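Local coordinates for protein putative agmatinase (Clostridium difficile, PDB 3LHL) that probably hydrolyses agmatine to putrescine and urea as a manganese-dependent member of the arginase family, at residues 260-263 and 264-268. Sequence-based numbering, arbitrary orientation.
Sequences TVIA and CKILR
Ile262 and Ile266 run alongside each other on successive turns of one alpha-helix, in the same direction, with CG2 of Ile262 3.9 Å from CD1 of Ile266. Both isoleucines take the same rotamer; in Ile266 (chi1 -71°) it draws CG1 back along the preceding turn to 3.2 Å from the carbonyl O of Ile262. That oxygen also accepts the backbone N-H of Ile266 in a hydrogen bond, N to O 2.9 Å, at 161° about the hydrogen. The carbonyl of Ile262 thus faces both the backbone N-H and the CG1 methylene of Ile266.

Cys264 reaches back in a similar way: its SG, anti to its own carbonyl carbon (chi1 -73°), comes to 3.2 Å from Thr260 O and 4.3 Å from Thr260 CG2. The same carbonyl receives the Cys264 amide, N to O 2.9 Å. The i+4 to i hydrogen bonds from Lys265 N to Val261 O and from Leu267 N to Ala263 O complete the ladder, and Leu267 CB lies 3.3 Å from Ala263 O.

The extended Lys265 chain touches Tyr224. Around the helix, Tyr224 of helix 224-227 touches both isoleucines and Phe227 adds to Ile266, whereas Met34 of helix 30-38 meets Ala263 and Cys264. Arg268 NH1 hydrogen-bonds to the backbone carbonyl O of Glu42. Leu267 rests on Phe92 and Ile94 of strand 90-95, seating helix 258-278, which follows strand 240-247, against the parallel sheet of the arginase-type alpha/beta fold.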
# COMPACT_ATOMS: atom_id res chain seq x y z
N THR A 260 5.93 -9.17 10.82
CA THR A 260 5.00 -8.27 11.51
C THR A 260 5.74 -7.04 12.01
O THR A 260 5.25 -5.91 11.92
CB THR A 260 4.34 -9.00 12.70
OG1 THR A 260 3.63 -10.15 12.22
CG2 THR A 260 3.37 -8.07 13.44
N VAL A 261 6.94 -7.26 12.53
CA VAL A 261 7.76 -6.17 13.05
C VAL A 261 8.11 -5.24 11.90
O VAL A 261 8.08 -4.02 12.05
CB VAL A 261 9.05 -6.72 13.69
CG1 VAL A 261 9.90 -5.58 14.22
CG2 VAL A 261 8.69 -7.68 14.82
N ILE A 262 8.44 -5.82 10.75
CA ILE A 262 8.79 -5.03 9.58
C ILE A 262 7.61 -4.16 9.16
O ILE A 262 7.78 -2.98 8.85
CB ILE A 262 9.19 -5.94 8.40
CG1 ILE A 262 10.45 -6.74 8.78
CG2 ILE A 262 9.39 -5.12 7.14
CD1 ILE A 262 10.94 -7.70 7.70
N ALA A 263 6.41 -4.74 9.15
CA ALA A 263 5.21 -4.00 8.77
C ALA A 263 4.96 -2.86 9.75
O ALA A 263 4.55 -1.76 9.36
CB ALA A 263 4.00 -4.95 8.74
N CYS A 264 5.21 -3.12 11.02
CA CYS A 264 5.00 -2.11 12.05
C CYS A 264 5.94 -0.94 11.85
O CYS A 264 5.52 0.21 11.95
CB CYS A 264 5.22 -2.72 13.44
SG CYS A 264 3.88 -3.82 13.97
N LYS A 265 7.20 -1.23 11.55
CA LYS A 265 8.17 -0.17 11.34
C LYS A 265 7.84 0.62 10.07
O LYS A 265 7.95 1.85 10.05
CB LYS A 265 9.58 -0.75 11.24
CG LYS A 265 10.70 0.29 11.24
CD LYS A 265 12.07 -0.37 11.28
CE LYS A 265 13.17 0.64 11.51
NZ LYS A 265 14.47 -0.03 11.79
N ILE A 266 7.43 -0.08 9.02
CA ILE A 266 7.07 0.59 7.79
C ILE A 266 5.87 1.49 8.05
O ILE A 266 5.80 2.62 7.57
CB ILE A 266 6.76 -0.44 6.67
CG1 ILE A 266 8.07 -1.11 6.23
CG2 ILE A 266 6.09 0.25 5.48
CD1 ILE A 266 7.91 -2.14 5.13
N LEU A 267 4.92 0.99 8.83
CA LEU A 267 3.74 1.77 9.16
C LEU A 267 4.17 3.07 9.85
O LEU A 267 3.70 4.16 9.51
CB LEU A 267 2.82 0.97 10.08
CG LEU A 267 1.65 1.73 10.72
CD1 LEU A 267 0.75 2.31 9.65
CD2 LEU A 267 0.88 0.79 11.63
N ARG A 268 5.07 2.95 10.81
CA ARG A 268 5.55 4.13 11.54
C ARG A 268 6.20 5.17 10.64
O ARG A 268 5.81 6.34 10.66
CB ARG A 268 6.54 3.74 12.63
CG ARG A 268 6.97 4.93 13.48
CD ARG A 268 8.09 4.55 14.43
NE ARG A 268 9.33 4.29 13.70
CZ ARG A 268 10.40 3.70 14.23
NH1 ARG A 268 10.38 3.29 15.49
NH2 ARG A 268 11.48 3.52 13.49